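Nucleoprotein (PDB 5N4K) packages the positive-strand RNA genome of human coronavirus NL63 into a helical ribonucleocapsid, the part described here being its N-terminal RNA-binding domain. Local coordinates at residues M33-K41 with L141-F150; P43-I54 with G107-G115. One frame throughout, in Å; residues are numbered along the deposited sequence. Where two conformers were deposited one is given.

Both contacts belong to the N-terminal domain and reach the same antiparallel sheet, from its two outermost strands. Interaction 1 pairs strand 35-37 with strand 145-147 near the C-terminal end of the chain, so backbone hydrogen bonds carry it, with a salt bridge at one end. Interaction 2 lays helix 43-46 and the loop after it along strand 108-112; one backbone bond crosses there, and valine and isoleucine side chains do most of the joining. Each is partly buried: L35, V37 and L145 in the first and I47, V109 and V111 in the second are buried, while E144 and K41 in the first and sulfate-binding R49 in the second lie nearer the surface. The contacts meet where V46 packs on K41 and E144.

Interaction 1 of 2, residues M33-K41 with L141-F150; sequences MPLLVSSDK and LPPELSVVEF
L36 pairs with S146 in a short antiparallel ladder, strand 35-37 against strand 145-147, their directions 150° apart and their axes 4.5 Å at closest. L36 N gives a 2.8 Å bond to S146 O, and S146 N returns a longer one to L36 O; V148 N to P34 O and S38 N to E144 O carry the pairing past both strand ends. One water links the two strands on the L36 and S146 face, donating to L36 O and hydrogen-bonded to S146 OG and, in the conformer given, to S38 OG.

On the other face V37 and L145 run alongside each other, with V37 CG2 3.7 Å from L145 CD2. L35 spreads its two methyls: CD2 rests on V147 CG2 at 3.7 Å, while CD1 reaches L145 CD1 and L141 CD2. Further along, V148 crosses P34 at a slant, its CB 4.0 Å from P34 CG. In the conformer given, M33 folds back through two bends (chi2 -62°, chi3 -72°), which brings its CE to V148 O at 3.2 Å; that carbonyl is buried without a polar partner.

The far end is ionic. K41, in the conformer given, is extended beyond CG and brings NZ to E144 OE2 at 2.9 Å, from above the carboxylate plane. The CG of E144 also touches S39 CB.

Strand 145-147 is the outermost on this side of the sheet. Strand 35-37 lies between it and strand 80-90, bonding through L35 to V86 and through V37 to P84, and V46 of helix 43-46 packs on V37, L145, K41 and E144.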
# COMPACT_ATOMS: atom_id res chain seq x y z
N MET A 33 -2.51 -10.26 12.40
CA MET A 33 -2.36 -11.10 11.25
C MET A 33 -3.36 -10.75 10.17
O MET A 33 -4.48 -10.31 10.48
CB MET A 33 -2.53 -12.60 11.66
CG MET A 33 -1.30 -13.13 12.46
SD MET A 33 0.25 -13.11 11.59
CE MET A 33 0.01 -14.47 10.42
N PRO A 34 -3.02 -10.98 8.91
CA PRO A 34 -3.98 -10.75 7.81
C PRO A 34 -5.06 -11.80 7.76
O PRO A 34 -4.95 -12.91 8.35
CB PRO A 34 -3.13 -10.79 6.57
CG PRO A 34 -1.97 -11.69 6.94
CD PRO A 34 -1.75 -11.48 8.38
N LEU A 35 -6.11 -11.51 6.98
CA LEU A 35 -7.05 -12.50 6.53
C LEU A 35 -6.71 -12.80 5.07
O LEU A 35 -6.16 -11.96 4.31
CB LEU A 35 -8.49 -12.02 6.61
CG LEU A 35 -8.87 -11.49 7.96
CD1 LEU A 35 -10.33 -10.95 7.88
CD2 LEU A 35 -8.69 -12.51 9.03
N LEU A 36 -7.14 -14.00 4.63
CA LEU A 36 -7.05 -14.41 3.27
C LEU A 36 -8.46 -14.34 2.64
O LEU A 36 -9.42 -14.78 3.26
CB LEU A 36 -6.50 -15.88 3.32
CG LEU A 36 -5.99 -16.34 2.02
CD1 LEU A 36 -4.66 -15.65 1.64
CD2 LEU A 36 -5.80 -17.87 2.15
N VAL A 37 -8.55 -13.85 1.42
CA VAL A 37 -9.83 -13.76 0.70
C VAL A 37 -9.84 -14.81 -0.38
O VAL A 37 -9.19 -14.64 -1.41
CB VAL A 37 -10.05 -12.39 0.09
CG1 VAL A 37 -11.47 -12.29 -0.40
CG2 VAL A 37 -9.89 -11.30 1.12
N SER A 38 -10.55 -15.93 -0.11
CA SER A 38 -10.60 -17.01 -1.09
C SER A 38 -11.85 -16.81 -1.98
O SER A 38 -12.51 -15.71 -1.98
CB SER A 38 -10.51 -18.34 -0.36
OG SER A 38 -9.24 -18.41 0.34
N SER A 39 -12.29 -17.82 -2.66
CA SER A 39 -13.35 -17.63 -3.73
C SER A 39 -13.14 -16.44 -4.75
O SER A 39 -12.02 -15.94 -4.88
CB SER A 39 -14.74 -17.66 -3.09
OG SER A 39 -15.76 -18.01 -3.99
N ASP A 40 -14.19 -16.04 -5.49
CA ASP A 40 -14.04 -15.07 -6.60
C ASP A 40 -14.24 -13.56 -6.24
O ASP A 40 -13.49 -12.65 -6.72
CB ASP A 40 -14.91 -15.46 -7.84
CG ASP A 40 -16.32 -16.02 -7.51
OD1 ASP A 40 -16.85 -15.93 -6.38
OD2 ASP A 40 -16.93 -16.61 -8.43
N LYS A 41 -15.15 -13.35 -5.32
CA LYS A 41 -15.70 -12.02 -5.01
C LYS A 41 -14.65 -11.02 -4.51
O LYS A 41 -13.69 -11.38 -3.80
CB LYS A 41 -16.81 -12.12 -3.95
CG LYS A 41 -18.02 -13.03 -4.27
CD LYS A 41 -18.80 -13.30 -2.98
CE LYS A 41 -19.96 -14.29 -3.10
NZ LYS A 41 -20.62 -14.51 -1.77
N LEU A 141 -16.93 -15.04 10.65
CA LEU A 141 -16.33 -14.75 9.34
C LEU A 141 -17.14 -15.30 8.27
O LEU A 141 -17.55 -16.50 8.33
CB LEU A 141 -14.95 -15.34 9.20
CG LEU A 141 -13.85 -14.62 9.92
CD1 LEU A 141 -12.50 -15.29 9.83
CD2 LEU A 141 -13.65 -13.17 9.54
N PRO A 142 -17.43 -14.57 7.22
CA PRO A 142 -17.99 -15.15 6.02
C PRO A 142 -17.15 -16.26 5.43
O PRO A 142 -15.95 -16.30 5.66
CB PRO A 142 -18.10 -13.92 5.06
CG PRO A 142 -18.08 -12.71 5.98
CD PRO A 142 -17.13 -13.11 7.04
N PRO A 143 -17.79 -17.11 4.58
CA PRO A 143 -17.07 -18.28 4.07
C PRO A 143 -15.81 -17.95 3.29
O PRO A 143 -14.85 -18.73 3.26
CB PRO A 143 -18.12 -18.94 3.18
CG PRO A 143 -19.37 -18.53 3.69
CD PRO A 143 -19.22 -17.11 4.18
N GLU A 144 -15.77 -16.77 2.67
CA GLU A 144 -14.61 -16.38 1.82
C GLU A 144 -13.43 -15.82 2.58
O GLU A 144 -12.41 -15.59 1.95
CB GLU A 144 -15.10 -15.32 0.85
CG GLU A 144 -16.24 -15.71 -0.07
CD GLU A 144 -17.64 -15.52 0.53
OE1 GLU A 144 -17.84 -15.15 1.75
OE2 GLU A 144 -18.55 -15.85 -0.31
N LEU A 145 -13.54 -15.63 3.87
CA LEU A 145 -12.50 -15.07 4.70
C LEU A 145 -11.94 -16.11 5.73
O LEU A 145 -12.71 -16.86 6.32
CB LEU A 145 -12.99 -13.85 5.53
CG LEU A 145 -13.40 -12.67 4.68
CD1 LEU A 145 -13.79 -11.56 5.65
CD2 LEU A 145 -12.26 -12.17 3.83
N SER A 146 -10.62 -16.14 5.84
CA SER A 146 -9.98 -16.98 6.89
C SER A 146 -8.77 -16.32 7.44
O SER A 146 -8.13 -15.48 6.78
CB SER A 146 -9.61 -18.35 6.25
OG SER A 146 -8.66 -18.24 5.26
N VAL A 147 -8.46 -16.60 8.68
CA VAL A 147 -7.28 -16.01 9.26
C VAL A 147 -6.04 -16.72 8.74
O VAL A 147 -6.01 -17.97 8.60
CB VAL A 147 -7.28 -16.06 10.77
CG1 VAL A 147 -5.98 -15.52 11.31
CG2 VAL A 147 -8.48 -15.38 11.35
N VAL A 148 -5.02 -15.99 8.47
CA VAL A 148 -3.71 -16.50 8.17
C VAL A 148 -3.04 -16.75 9.56
O VAL A 148 -2.85 -15.81 10.40
CB VAL A 148 -2.93 -15.53 7.26
CG1 VAL A 148 -1.53 -16.08 7.01
CG2 VAL A 148 -3.68 -15.31 5.95
N GLU A 149 -2.72 -17.98 9.88
CA GLU A 149 -2.12 -18.31 11.16
C GLU A 149 -0.58 -18.15 11.11
O GLU A 149 0.04 -18.34 10.09
CB GLU A 149 -2.50 -19.76 11.55
CG GLU A 149 -2.65 -20.05 13.04
CD GLU A 149 -1.43 -19.65 13.86
OE1 GLU A 149 -0.63 -20.55 14.25
OE2 GLU A 149 -1.26 -18.44 14.10
N PHE A 150 -0.02 -17.71 12.25
CA PHE A 150 1.35 -18.01 12.73
C PHE A 150 2.40 -16.98 12.34
O PHE A 150 3.16 -16.54 13.21
CB PHE A 150 1.82 -19.46 12.44
CG PHE A 150 2.71 -19.61 11.23
CD1 PHE A 150 2.26 -20.26 10.08
CD2 PHE A 150 4.03 -19.14 11.25
CE1 PHE A 150 3.08 -20.41 8.96
CE2 PHE A 150 4.86 -19.28 10.13
CZ PHE A 150 4.39 -19.92 8.99
O HOH W 1 -9.85 -17.51 2.92

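Interaction 2 of 2, residues P43-I54 with G107-G115; sequences PYRVIPRNLVPI and GVVWVAKEG. With SO4 (sulfate ion), chain J; SO4 (sulfate ion), chain G; SO4 (sulfate ion), chain H.
V109 and V111 are the bumps here: both point from strand 108-112 toward the chain running from P43 to I54, and each sits in a hollow of it. V109 pushes CG2 against the first turn of the helix, 3.8 Å from Y44 N and near P43 CB, while CG1 lies against I47, 3.9 Å from its CB. I47 straddles the two valines, since its CG2 also reaches V111 CG1, the I47 and V111 side chains crossing at about a right angle.

V111 fills the curve of the loop that follows. Its chi1 of -72° sets CG1 beside the backbone N, 3.4 Å from P48 O, and leaves CG2 between N and the carbonyl carbon, where it meets L51 O and V52 CG2. The rim of this hollow is the type I turn P48 to L51, followed by an inverse gamma turn centred on L51. A112 N bonds to R49 O (2.9 Å, 159° at the hydrogen), and V111 CA also touches that oxygen.

In the coronavirus N-terminal domain fold this loop covers strand 108-112, an edge strand of the antiparallel sheet. Its neighbour in the sheet is strand 63-73, with backbone bonds from V109 to W66 and from V111 to G64. A water donates to both I47 O and W110 O.

V52 drops CG2 onto A112 CA (3.8 Å), and K113 runs out extended past V52 until NZ lies 3.7 Å from I54 CG1; that ammonium bonds to S138 OG and to a water held by P53 O. Outside, R49 is straight from CG to NE and ends between two sulfates, probably from the crystallisation liquor: NE meets O2 of the chain G sulfate in the guanidinium plane, and NH2 bonds to O3 of the chain J sulfate (2.8 Å), which E114 N also binds.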
# COMPACT_ATOMS: atom_id res chain seq x y z
N PRO A 43 -12.92 -8.26 -2.24
CA PRO A 43 -12.85 -8.00 -0.80
C PRO A 43 -13.90 -7.02 -0.30
O PRO A 43 -14.49 -7.20 0.80
CB PRO A 43 -11.40 -7.56 -0.59
CG PRO A 43 -10.63 -8.27 -1.71
CD PRO A 43 -11.57 -8.12 -2.86
N TYR A 44 -14.12 -5.91 -1.05
CA TYR A 44 -15.14 -5.00 -0.61
C TYR A 44 -16.58 -5.55 -0.46
O TYR A 44 -17.34 -4.98 0.29
CB TYR A 44 -15.14 -3.65 -1.44
CG TYR A 44 -15.49 -3.81 -2.89
CD1 TYR A 44 -16.87 -4.02 -3.25
CD2 TYR A 44 -14.57 -3.81 -3.90
CE1 TYR A 44 -17.24 -4.15 -4.59
CE2 TYR A 44 -14.94 -3.96 -5.23
CZ TYR A 44 -16.28 -4.13 -5.55
OH TYR A 44 -16.62 -4.30 -6.89
N ARG A 45 -16.80 -6.63 -1.18
CA ARG A 45 -18.08 -7.33 -1.16
C ARG A 45 -18.21 -8.28 0.01
O ARG A 45 -19.28 -8.41 0.63
CB ARG A 45 -18.26 -8.08 -2.49
CG ARG A 45 -19.32 -7.49 -3.42
CD ARG A 45 -20.49 -8.49 -3.59
NE ARG A 45 -20.37 -9.27 -4.83
CZ ARG A 45 -20.80 -10.51 -5.03
NH1 ARG A 45 -21.40 -11.21 -4.07
NH2 ARG A 45 -20.60 -11.08 -6.21
N VAL A 46 -17.13 -8.94 0.38
CA VAL A 46 -17.19 -9.95 1.34
C VAL A 46 -16.92 -9.57 2.77
O VAL A 46 -17.28 -10.26 3.72
CB VAL A 46 -16.43 -11.25 0.98
CG1 VAL A 46 -17.01 -11.86 -0.33
CG2 VAL A 46 -14.97 -11.04 0.93
N ILE A 47 -16.19 -8.47 2.98
CA ILE A 47 -15.85 -8.10 4.30
C ILE A 47 -17.00 -7.34 4.93
O ILE A 47 -17.40 -6.27 4.40
CB ILE A 47 -14.57 -7.18 4.27
CG1 ILE A 47 -13.36 -7.99 3.80
CG2 ILE A 47 -14.37 -6.46 5.60
CD1 ILE A 47 -12.12 -7.17 3.48
N PRO A 48 -17.61 -7.84 6.02
CA PRO A 48 -18.77 -7.14 6.64
C PRO A 48 -18.41 -5.73 7.10
O PRO A 48 -17.28 -5.43 7.48
CB PRO A 48 -19.14 -8.02 7.82
CG PRO A 48 -18.62 -9.36 7.40
CD PRO A 48 -17.33 -9.11 6.73
N ARG A 49 -19.46 -4.85 7.13
CA ARG A 49 -19.34 -3.46 7.51
C ARG A 49 -18.69 -3.28 8.82
O ARG A 49 -18.10 -2.20 9.06
CB ARG A 49 -20.74 -2.84 7.54
CG ARG A 49 -21.62 -3.30 8.72
CD ARG A 49 -23.02 -2.80 8.81
NE ARG A 49 -23.63 -3.38 9.98
CZ ARG A 49 -23.55 -2.91 11.19
NH1 ARG A 49 -23.01 -1.73 11.42
NH2 ARG A 49 -24.05 -3.61 12.20
N ASN A 50 -18.82 -4.24 9.76
CA ASN A 50 -18.41 -4.07 11.10
C ASN A 50 -17.33 -5.09 11.52
O ASN A 50 -17.16 -5.36 12.71
CB ASN A 50 -19.60 -4.20 12.09
CG ASN A 50 -20.35 -5.50 11.87
OD1 ASN A 50 -20.30 -6.18 10.88
ND2 ASN A 50 -21.24 -5.75 12.90
N LEU A 51 -16.51 -5.51 10.56
CA LEU A 51 -15.44 -6.52 10.82
C LEU A 51 -14.24 -5.79 11.36
O LEU A 51 -13.22 -5.59 10.65
CB LEU A 51 -15.17 -7.29 9.60
CG LEU A 51 -14.24 -8.55 9.88
CD1 LEU A 51 -15.06 -9.64 10.58
CD2 LEU A 51 -13.62 -9.10 8.65
N VAL A 52 -14.27 -5.44 12.64
CA VAL A 52 -13.21 -4.78 13.37
C VAL A 52 -12.60 -5.76 14.40
O VAL A 52 -13.36 -6.20 15.28
CB VAL A 52 -13.67 -3.47 14.11
CG1 VAL A 52 -12.52 -2.80 14.73
CG2 VAL A 52 -14.44 -2.53 13.17
N PRO A 53 -11.29 -6.02 14.34
CA PRO A 53 -10.69 -6.89 15.39
C PRO A 53 -10.93 -6.34 16.72
O PRO A 53 -10.96 -5.17 16.98
CB PRO A 53 -9.21 -6.86 15.08
CG PRO A 53 -9.12 -6.54 13.66
CD PRO A 53 -10.31 -5.62 13.32
N ILE A 54 -11.09 -7.24 17.69
CA ILE A 54 -11.32 -6.88 19.09
C ILE A 54 -10.01 -6.75 19.92
O ILE A 54 -9.10 -7.47 19.64
CB ILE A 54 -12.22 -7.99 19.76
CG1 ILE A 54 -13.61 -8.04 19.11
CG2 ILE A 54 -12.33 -7.82 21.27
CD1 ILE A 54 -14.35 -9.35 19.37
N GLY A 107 -8.93 -0.98 -3.20
CA GLY A 107 -8.23 -1.89 -2.33
C GLY A 107 -8.35 -1.56 -0.88
O GLY A 107 -7.76 -2.20 -0.01
N VAL A 108 -9.06 -0.50 -0.52
CA VAL A 108 -9.25 -0.11 0.88
C VAL A 108 -10.71 -0.37 1.22
O VAL A 108 -11.65 0.16 0.61
CB VAL A 108 -8.89 1.38 1.13
CG1 VAL A 108 -9.13 1.78 2.55
CG2 VAL A 108 -7.41 1.53 0.63
N VAL A 109 -10.94 -1.19 2.24
CA VAL A 109 -12.27 -1.62 2.60
C VAL A 109 -12.57 -1.14 4.00
O VAL A 109 -11.87 -1.49 4.99
CB VAL A 109 -12.42 -3.14 2.53
CG1 VAL A 109 -13.88 -3.54 2.93
CG2 VAL A 109 -12.09 -3.63 1.17
N TRP A 110 -13.62 -0.31 4.24
CA TRP A 110 -13.86 0.35 5.49
C TRP A 110 -14.75 -0.42 6.47
O TRP A 110 -15.77 -1.03 6.02
CB TRP A 110 -14.46 1.71 5.15
CG TRP A 110 -13.49 2.57 4.34
CD1 TRP A 110 -13.46 2.73 2.99
CD2 TRP A 110 -12.45 3.35 4.89
NE1 TRP A 110 -12.45 3.61 2.68
CE2 TRP A 110 -11.81 4.01 3.79
CE3 TRP A 110 -11.95 3.53 6.16
CZ2 TRP A 110 -10.70 4.80 4.03
CZ3 TRP A 110 -10.88 4.38 6.39
CH2 TRP A 110 -10.29 5.01 5.28
N VAL A 111 -14.42 -0.33 7.73
CA VAL A 111 -15.18 -1.07 8.76
C VAL A 111 -15.33 -0.22 9.96
O VAL A 111 -14.48 0.60 10.35
CB VAL A 111 -14.49 -2.42 9.12
CG1 VAL A 111 -14.64 -3.43 7.99
CG2 VAL A 111 -13.04 -2.19 9.55
N ALA A 112 -16.48 -0.39 10.68
CA ALA A 112 -16.72 0.29 11.95
C ALA A 112 -17.77 -0.46 12.74
O ALA A 112 -18.71 -0.98 12.14
CB ALA A 112 -17.25 1.72 11.72
N LYS A 113 -17.60 -0.47 14.04
CA LYS A 113 -18.64 -0.97 14.90
C LYS A 113 -19.52 0.15 15.44
O LYS A 113 -19.15 1.30 15.42
CB LYS A 113 -18.03 -1.66 16.06
CG LYS A 113 -17.44 -3.03 15.69
CD LYS A 113 -17.00 -3.67 17.02
CE LYS A 113 -16.91 -5.14 16.95
NZ LYS A 113 -16.23 -5.67 18.15
N GLU A 114 -20.74 -0.24 15.89
CA GLU A 114 -21.65 0.67 16.54
C GLU A 114 -20.97 1.35 17.71
O GLU A 114 -20.20 0.73 18.52
CB GLU A 114 -22.86 -0.12 17.02
CG GLU A 114 -23.93 0.77 17.58
CD GLU A 114 -25.17 -0.02 18.00
OE1 GLU A 114 -25.11 -0.71 19.01
OE2 GLU A 114 -26.21 0.02 17.32
N GLY A 115 -21.09 2.66 17.81
CA GLY A 115 -20.44 3.47 18.85
C GLY A 115 -19.14 4.10 18.44
O GLY A 115 -18.63 4.93 19.25
S SO4 J . -22.25 -3.63 15.31
O1 SO4 J . -22.25 -4.98 14.75
O2 SO4 J . -23.08 -3.65 16.53
O3 SO4 J . -22.75 -2.57 14.39
O4 SO4 J . -20.96 -3.16 15.42
S SO4 G . -24.76 -6.26 7.42
O1 SO4 G . -25.94 -7.08 7.09
O2 SO4 G . -24.75 -5.77 8.86
O3 SO4 G . -23.40 -6.94 7.22
O4 SO4 G . -24.64 -5.29 6.36
S SO4 H . -20.22 -2.25 -6.47
O1 SO4 H . -21.43 -2.10 -7.30
O2 SO4 H . -20.61 -2.86 -5.17
O3 SO4 H . -19.27 -3.19 -7.10
O4 SO4 H . -19.62 -0.89 -6.38
O HOH W 2 -17.12 -3.31 4.73
O HOH W 3 -13.71 -4.27 17.82